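Local coordinates for protein hydrolase, haloacid dehalogenase-like family (Streptococcus pneumoniae, PDB 2FI1) that probably catalyses a hydrolytic reaction as a member of the haloacid dehalogenase-like family, and carries a calcium ion at its metal site in the crystal, at residues S142-Y145 against L146-K149; R161-D164 against I165-G168; S105-N108 against D109-E113; I114-T118 against S119-Y123. All blocks are in the same frame, centred on the assembly; numbering follows the deposited sequence.

Contact 1. Residues S142-Y145 against L146-K149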
# COMPACT_ATOMS: atom_id res chain seq x y z
N SER A 142 3.54 -4.70 -16.10
CA SER A 142 4.62 -4.23 -15.23
C SER A 142 5.32 -5.37 -14.51
O SER A 142 6.54 -5.34 -14.35
CB SER A 142 4.12 -3.18 -14.23
OG SER A 142 3.03 -3.63 -13.46
N MET A 143 4.57 -6.38 -14.10
CA MET A 143 5.21 -7.51 -13.41
C MET A 143 6.00 -8.39 -14.40
O MET A 143 7.05 -8.90 -14.05
CB MET A 143 4.24 -8.27 -12.49
CG MET A 143 4.03 -7.65 -11.01
SD MET A 143 2.62 -8.43 -10.34
CE MET A 143 1.94 -7.03 -9.44
N LEU A 144 5.53 -8.51 -15.65
CA LEU A 144 6.31 -9.21 -16.68
C LEU A 144 7.59 -8.45 -17.02
O LEU A 144 8.63 -9.05 -17.28
CB LEU A 144 5.48 -9.42 -17.95
CG LEU A 144 4.37 -10.47 -17.81
CD1 LEU A 144 3.40 -10.41 -18.97
CD2 LEU A 144 4.95 -11.88 -17.67
N TYR A 145 7.52 -7.12 -17.00
CA TYR A 145 8.71 -6.29 -17.19
C TYR A 145 9.75 -6.60 -16.11
O TYR A 145 10.93 -6.77 -16.40
CB TYR A 145 8.34 -4.80 -17.17
CG TYR A 145 9.44 -3.85 -16.76
CD1 TYR A 145 10.43 -3.46 -17.65
CD2 TYR A 145 9.46 -3.29 -15.48
CE1 TYR A 145 11.43 -2.57 -17.27
CE2 TYR A 145 10.45 -2.41 -15.09
CZ TYR A 145 11.44 -2.04 -15.99
OH TYR A 145 12.43 -1.16 -15.64
N LEU A 146 9.31 -6.65 -14.85
CA LEU A 146 10.23 -6.96 -13.76
C LEU A 146 10.78 -8.38 -13.87
O LEU A 146 11.96 -8.62 -13.64
CB LEU A 146 9.55 -6.76 -12.40
CG LEU A 146 9.27 -5.32 -11.99
CD1 LEU A 146 8.47 -5.31 -10.69
CD2 LEU A 146 10.55 -4.51 -11.87
N ARG A 147 9.90 -9.32 -14.20
CA ARG A 147 10.30 -10.72 -14.34
C ARG A 147 11.39 -10.88 -15.40
O ARG A 147 12.36 -11.61 -15.20
CB ARG A 147 9.09 -11.59 -14.67
CG ARG A 147 9.42 -13.05 -14.87
CD ARG A 147 8.35 -13.72 -15.70
NE ARG A 147 7.50 -14.54 -14.87
CZ ARG A 147 7.68 -15.84 -14.65
NH1 ARG A 147 8.70 -16.51 -15.20
NH2 ARG A 147 6.84 -16.49 -13.87
N GLU A 148 11.23 -10.19 -16.53
CA GLU A 148 12.21 -10.25 -17.62
C GLU A 148 13.50 -9.51 -17.25
O GLU A 148 14.61 -10.04 -17.38
CB GLU A 148 11.61 -9.66 -18.90
CG GLU A 148 12.55 -9.66 -20.12
CD GLU A 148 11.92 -9.06 -21.37
OE1 GLU A 148 10.71 -9.29 -21.62
OE2 GLU A 148 12.64 -8.37 -22.12
N LYS A 149 13.36 -8.28 -16.76
CA LYS A 149 14.53 -7.45 -16.49
C LYS A 149 15.40 -8.04 -15.39
O LYS A 149 16.63 -7.99 -15.48
CB LYS A 149 14.09 -6.03 -16.12
CG LYS A 149 15.24 -5.09 -15.79
CD LYS A 149 14.77 -3.64 -15.66
CE LYS A 149 15.93 -2.73 -15.32
NZ LYS A 149 15.47 -1.32 -15.13

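Contact 2. Residues R161-D164 against I165-G168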
# COMPACT_ATOMS: atom_id res chain seq x y z
N ARG A 161 -5.39 -6.41 -2.76
CA ARG A 161 -6.58 -6.40 -3.61
C ARG A 161 -6.60 -7.50 -4.66
O ARG A 161 -5.56 -7.97 -5.11
CB ARG A 161 -6.69 -5.05 -4.33
CG ARG A 161 -7.09 -3.90 -3.46
CD ARG A 161 -7.19 -2.62 -4.26
NE ARG A 161 -8.13 -2.74 -5.37
CZ ARG A 161 -8.24 -1.86 -6.36
NH1 ARG A 161 -7.47 -0.78 -6.38
NH2 ARG A 161 -9.12 -2.05 -7.32
N PRO A 162 -7.81 -7.92 -5.08
CA PRO A 162 -7.91 -8.85 -6.18
C PRO A 162 -7.04 -8.52 -7.40
O PRO A 162 -6.45 -9.43 -7.97
CB PRO A 162 -9.40 -8.80 -6.53
CG PRO A 162 -10.04 -8.58 -5.22
CD PRO A 162 -9.13 -7.62 -4.49
N ILE A 163 -6.96 -7.26 -7.79
CA ILE A 163 -6.18 -6.93 -8.99
C ILE A 163 -4.69 -7.24 -8.85
O ILE A 163 -4.00 -7.50 -9.84
CB ILE A 163 -6.37 -5.46 -9.47
CG1 ILE A 163 -5.92 -4.46 -8.40
CG2 ILE A 163 -7.81 -5.24 -9.91
CD1 ILE A 163 -5.86 -3.03 -8.91
N ASP A 164 -4.20 -7.23 -7.60
CA ASP A 164 -2.80 -7.55 -7.34
C ASP A 164 -2.55 -9.04 -7.57
O ASP A 164 -1.57 -9.44 -8.21
CB ASP A 164 -2.43 -7.18 -5.91
CG ASP A 164 -2.69 -5.72 -5.62
OD1 ASP A 164 -2.47 -4.86 -6.51
OD2 ASP A 164 -3.18 -5.44 -4.51
N ILE A 165 -3.48 -9.84 -7.06
CA ILE A 165 -3.43 -11.28 -7.24
C ILE A 165 -3.56 -11.64 -8.71
O ILE A 165 -2.83 -12.48 -9.23
CB ILE A 165 -4.58 -11.98 -6.44
CG1 ILE A 165 -4.55 -11.62 -4.95
CG2 ILE A 165 -4.56 -13.49 -6.65
CD1 ILE A 165 -3.24 -11.77 -4.28
N GLU A 166 -4.51 -11.00 -9.39
CA GLU A 166 -4.74 -11.29 -10.80
C GLU A 166 -3.53 -10.92 -11.65
O GLU A 166 -3.16 -11.67 -12.56
CB GLU A 166 -6.00 -10.56 -11.29
CG GLU A 166 -7.27 -11.16 -10.67
CD GLU A 166 -8.47 -10.23 -10.68
OE1 GLU A 166 -8.34 -9.05 -11.04
OE2 GLU A 166 -9.57 -10.71 -10.29
N ALA A 167 -2.89 -9.79 -11.37
CA ALA A 167 -1.68 -9.42 -12.10
C ALA A 167 -0.57 -10.42 -11.88
O ALA A 167 0.11 -10.85 -12.82
CB ALA A 167 -1.21 -8.02 -11.73
N GLY A 168 -0.37 -10.80 -10.62
CA GLY A 168 0.68 -11.77 -10.29
C GLY A 168 0.45 -13.10 -10.99
O GLY A 168 1.38 -13.66 -11.59

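Contact 3. Residues S105-N108 against D109-E113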
# COMPACT_ATOMS: atom_id res chain seq x y z
N SER A 105 3.48 0.43 -8.33
CA SER A 105 2.41 1.35 -7.97
C SER A 105 1.86 2.00 -9.23
O SER A 105 2.58 2.23 -10.19
CB SER A 105 2.95 2.44 -7.05
OG SER A 105 1.93 3.38 -6.69
N HIS A 106 0.57 2.32 -9.16
CA HIS A 106 -0.09 3.11 -10.19
C HIS A 106 0.06 4.60 -9.96
O HIS A 106 -0.29 5.39 -10.84
CB HIS A 106 -1.58 2.84 -10.18
CG HIS A 106 -1.95 1.42 -10.40
ND1 HIS A 106 -3.14 0.89 -9.97
CD2 HIS A 106 -1.30 0.41 -11.04
CE1 HIS A 106 -3.20 -0.38 -10.32
NE2 HIS A 106 -2.10 -0.69 -10.97
N ARG A 107 0.53 4.99 -8.78
CA ARG A 107 0.68 6.40 -8.44
C ARG A 107 1.90 6.97 -9.14
O ARG A 107 2.77 6.23 -9.63
CB ARG A 107 0.79 6.58 -6.93
CG ARG A 107 -0.41 6.11 -6.17
CD ARG A 107 -1.53 7.12 -6.21
NE ARG A 107 -2.76 6.59 -5.62
CZ ARG A 107 -3.85 7.31 -5.38
NH1 ARG A 107 -3.88 8.60 -5.67
NH2 ARG A 107 -4.91 6.73 -4.85
N ASN A 108 1.97 8.30 -9.20
CA ASN A 108 3.10 8.99 -9.79
C ASN A 108 4.30 8.99 -8.83
O ASN A 108 4.32 8.27 -7.84
CB ASN A 108 2.69 10.40 -10.25
CG ASN A 108 2.34 11.33 -9.11
OD1 ASN A 108 2.63 11.05 -7.95
ND2 ASN A 108 1.70 12.45 -9.44
N ASP A 109 5.31 9.80 -9.13
CA ASP A 109 6.56 9.76 -8.37
C ASP A 109 6.46 10.27 -6.91
O ASP A 109 7.47 10.26 -6.21
CB ASP A 109 7.69 10.44 -9.16
CG ASP A 109 8.20 9.59 -10.32
OD1 ASP A 109 8.00 8.35 -10.34
OD2 ASP A 109 8.84 10.16 -11.23
N GLN A 110 5.28 10.66 -6.42
CA GLN A 110 5.08 10.87 -4.96
C GLN A 110 5.36 9.60 -4.15
O GLN A 110 5.75 9.66 -2.97
CB GLN A 110 3.65 11.34 -4.62
CG GLN A 110 3.52 11.85 -3.18
CD GLN A 110 2.09 11.91 -2.65
OE1 GLN A 110 1.12 11.67 -3.39
NE2 GLN A 110 1.95 12.23 -1.36
N VAL A 111 5.14 8.45 -4.76
CA VAL A 111 5.50 7.16 -4.17
C VAL A 111 6.91 7.25 -3.60
O VAL A 111 7.18 6.76 -2.51
CB VAL A 111 5.43 6.02 -5.22
CG1 VAL A 111 6.13 4.74 -4.73
CG2 VAL A 111 3.97 5.72 -5.56
N LEU A 112 7.81 7.88 -4.34
CA LEU A 112 9.20 7.87 -3.96
C LEU A 112 9.39 8.66 -2.66
O LEU A 112 10.17 8.26 -1.81
CB LEU A 112 10.07 8.40 -5.09
CG LEU A 112 9.87 7.71 -6.45
CD1 LEU A 112 10.87 8.26 -7.46
CD2 LEU A 112 9.97 6.21 -6.35
N GLU A 113 8.65 9.76 -2.52
CA GLU A 113 8.69 10.56 -1.29
C GLU A 113 8.20 9.78 -0.08
O GLU A 113 8.76 9.88 1.01
CB GLU A 113 7.80 11.81 -1.42
CG GLU A 113 8.23 12.80 -2.50
CD GLU A 113 7.17 13.87 -2.78
OE1 GLU A 113 6.21 14.01 -1.98
OE2 GLU A 113 7.31 14.57 -3.80
O HOH W 1 0.70 10.62 -5.83

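Contact 4. Residues I114-T118 against S119-Y123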
# COMPACT_ATOMS: atom_id res chain seq x y z
N ILE A 114 7.15 9.00 -0.26
CA ILE A 114 6.62 8.18 0.82
C ILE A 114 7.66 7.16 1.29
O ILE A 114 7.82 6.95 2.49
CB ILE A 114 5.33 7.45 0.39
CG1 ILE A 114 4.23 8.47 0.07
CG2 ILE A 114 4.85 6.46 1.45
CD1 ILE A 114 3.74 9.28 1.24
N LEU A 115 8.36 6.54 0.35
CA LEU A 115 9.39 5.55 0.70
C LEU A 115 10.55 6.19 1.46
O LEU A 115 11.15 5.55 2.33
CB LEU A 115 9.90 4.87 -0.56
CG LEU A 115 8.86 4.12 -1.40
CD1 LEU A 115 9.50 3.48 -2.61
CD2 LEU A 115 8.15 3.07 -0.56
N GLU A 116 10.88 7.43 1.14
CA GLU A 116 11.90 8.17 1.87
C GLU A 116 11.43 8.53 3.28
O GLU A 116 12.14 8.32 4.27
CB GLU A 116 12.28 9.45 1.12
CG GLU A 116 13.03 9.22 -0.18
CD GLU A 116 14.38 8.55 0.00
OE1 GLU A 116 14.97 8.65 1.10
OE2 GLU A 116 14.86 7.93 -0.97
N LYS A 117 10.22 9.08 3.39
CA LYS A 117 9.70 9.50 4.68
C LYS A 117 9.55 8.33 5.65
O LYS A 117 9.70 8.52 6.86
CB LYS A 117 8.36 10.21 4.52
CG LYS A 117 8.46 11.60 3.94
CD LYS A 117 7.11 12.29 3.96
CE LYS A 117 6.57 12.52 2.57
NZ LYS A 117 7.31 13.65 1.95
N THR A 118 9.26 7.14 5.13
CA THR A 118 9.10 5.95 5.96
C THR A 118 10.38 5.11 6.07
O THR A 118 10.38 4.04 6.69
CB THR A 118 7.96 5.05 5.44
OG1 THR A 118 8.23 4.67 4.10
CG2 THR A 118 6.63 5.78 5.50
N SER A 119 11.46 5.61 5.47
CA SER A 119 12.78 4.97 5.56
C SER A 119 12.79 3.52 5.08
O SER A 119 13.49 2.68 5.65
CB SER A 119 13.33 5.08 6.99
OG SER A 119 13.42 6.44 7.37
N ILE A 120 12.04 3.23 4.03
CA ILE A 120 12.16 1.92 3.38
C ILE A 120 12.63 1.98 1.92
O ILE A 120 12.73 0.95 1.27
CB ILE A 120 10.87 1.08 3.52
CG1 ILE A 120 9.67 1.78 2.86
CG2 ILE A 120 10.60 0.77 4.99
CD1 ILE A 120 8.45 0.89 2.74
N ALA A 121 12.99 3.16 1.43
CA ALA A 121 13.47 3.29 0.05
C ALA A 121 14.66 2.37 -0.22
O ALA A 121 14.80 1.80 -1.31
CB ALA A 121 13.83 4.73 -0.26
N ALA A 122 15.52 2.23 0.79
CA ALA A 122 16.74 1.44 0.65
C ALA A 122 16.49 -0.02 0.34
O ALA A 122 17.40 -0.71 -0.14
CB ALA A 122 17.59 1.56 1.91
N TYR A 123 15.28 -0.51 0.58
CA TYR A 123 14.99 -1.92 0.35
C TYR A 123 14.76 -2.30 -1.10
O TYR A 123 14.90 -3.47 -1.45
CB TYR A 123 13.80 -2.39 1.20
CG TYR A 123 14.21 -2.60 2.63
CD1 TYR A 123 15.01 -3.67 2.97
CD2 TYR A 123 13.88 -1.68 3.62
CE1 TYR A 123 15.44 -3.85 4.27
CE2 TYR A 123 14.31 -1.86 4.93
CZ TYR A 123 15.09 -2.94 5.24
OH TYR A 123 15.52 -3.09 6.53
O HOH W 2 14.75 7.95 5.41
O HOH W 3 11.25 7.21 8.76

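Contact 1. Residues S142-Y145 against L146-K149
Leu146 donates its backbone N to Ser142 O (3.1 Å) in helix 141-149, and its side chain crosses that of Tyr145 obliquely, with Leu146 CD2 3.8 Å from Tyr145 CE2. The same leucine packs on Ile10, Phe102 and Val128 of the central parallel sheet. One residue on, Arg147 N bonds to Met143 O at 2.9 Å. Arg147 CD passes one methyl of Leu144 (CD2, 4.3 Å), then a bend at chi3 (-105°) brings NE to a hydrogen bond with Ala171 O. Glu148 adds the next helical bond, from its N to Leu144 O (2.9 Å). Lys149 does the same with N to Tyr145 O (2.9 Å), while its extended side chain runs alongside Tyr145 in the same direction. Lys149 CD rests 3.7 Å from Tyr145 CZ, and NZ ends as a donor to Tyr145 OH at 3.1 Å. The ring lies beside the lysine because Tyr145 CG is roughly anti to the backbone N (chi1 154°). Glu126 of strand 124-128 closes the triangle, one carboxylate oxygen forming a salt bridge with NZ and the other a hydrogen bond with Tyr145 OH. The carboxylate would thus balance the lysine charge, and the ammonium would be expected to polarise the phenol.

Contact 2. Residues R161-D164 against I165-G168
Glu166 and Ile163 slant across each other on the first turns of helix 162-170, the helix of the beta-alpha-beta unit joining strands 155-159 and 174-177 of the Rossmann-like fold. Glu166 OE1 comes within 4.0 Å of Ile163 CG2. With CG placed beside the backbone N (chi1 -69°), the glutamate side chain leans back over the carbonyl of Pro162, Glu166 CG lying 3.3 Å from Pro162 O. Pro162 O also accepts Glu166 N at 2.9 Å, the donor close to the line of the carbonyl. Ile165 takes another course: its CB is 3.5 Å from Pro162 O, but its branches pack on Thr175 and Leu177 of the neighbouring strand. Asp164 OD2 accepts the N of Arg161, the N-cap residue (3.0 Å), on the anti side, 31° out of the carboxylate plane. OD1 forms a salt bridge with Lys137, so both oxygens are engaged. The Asp164 side chain lies about 4 Å from the calcium ion, whose site includes Asp12, Gly14 and Asp160. The spacing of Asp160 and Asp164 fits the GDxxxD motif of the haloacid dehalogenase family, whose acidic residues generally serve the metal centre, though Asp164 is not one of those three ligands. Ile163 CD1 sits 3.6 Å above the plane of the Arg161 guanidinium, nearer its margin than its middle.

Contact 3. Residues S105-N108 against D109-E113
Asn108 OD1 is gripped by two donors: the backbone N of Gln110 at 3.1 Å and a water at 2.9 Å. The first bond makes an Asx turn that caps the start of helix 110-117, its donor standing 40° out of the plane of the side-chain carbonyl. Chi1 of 67° tucks CG of Asn108 in between the two main-chain branches, which brings OD1 to the N-H of Gln110. The water also donates to Gln110 OE1 (2.7 Å), linking the ends of the two amide side chains. Asn108 uses its main chain as well, its O accepting Val111 N at 3.2 Å, so the turn leading into the helix is tied down through both the side chain and the backbone of one residue. The segment 105-108 leaves strand 100-104 of the Rossmann-like sheet. Ser105, just past the strand, probably corresponds to the Ser/Thr position of the second haloacid dehalogenase motif, and its side chain lies about 8 Å from the calcium ion. Ser105 OG accepts Arg107 N (3.0 Å) in an ST turn. Asp109 OD1 is hydrogen-bonded to Thr129 OG1 and Ser131 OG in the loop beyond strand 124-128. The buried Val111 turns one methyl into the bend: CG2 lies 3.6 Å from Arg107 CB and 3.3 Å from Ser105 OG.

Contact 4. Residues I114-T118 against S119-Y123
The carboxylate of Glu116 touches Ala121, OE2 to CB 3.4 Å; farther on, the Tyr123 ring has Ile120 CA at its edge, in its plane. A bend at chi2 (-63°) brings the glutamate back to the alanine. The Tyr123 side chain touches Leu91 and Ser95 of helix 87-96, with its OH hydrogen-bonded to Glu92. Leu115 and Ile120 meet at about a right angle, Leu115 CD2 to Ile120 CG1 4.0 Å, while Leu115 CB and Ala121 CB stand 3.9 Å apart. The backbone forms a Schellman motif that ends helix 110-117: Ser119 takes positive phi (56°), Ile120 N donates to Leu115 O (3.0 Å) almost in line with its carbonyl, and Ser119 N reaches Glu116 O (3.0 Å) from well above the carbonyl plane. A weak bond from Ala121 N adds to Leu115 O. Thr118 OG1 donates to Ile114 O at 2.8 Å, on the opposite face of that carbonyl from Thr118 N, and also lies 3.5 Å from Ile120 CG1. Two waters link Ser119 OG to the last turn, one to Glu116 O and the other to Lys117 O.

In the fold
From the N terminus the four contacts follow in series, and none nests in or crosses another. Contact 3 comes first, closing the turn from strand 100-104 into helix 110-117; contact 4 closes the far end of that helix and leads into strand 124-128. Contact 1 then lies along helix 141-149, before strand 155-159, and contact 2 begins helix 162-170, which leads to strand 174-177. Contacts 1 and 2 meet where Met143 SD packs against Gly168 N and Met143 CE against Ala167 CB. Contact 2 also touches contact 3, through Ile163 CD1 and His106 CE1. Contact 4 lies across the chain's centre from contact 2, about 24 Å away between centres.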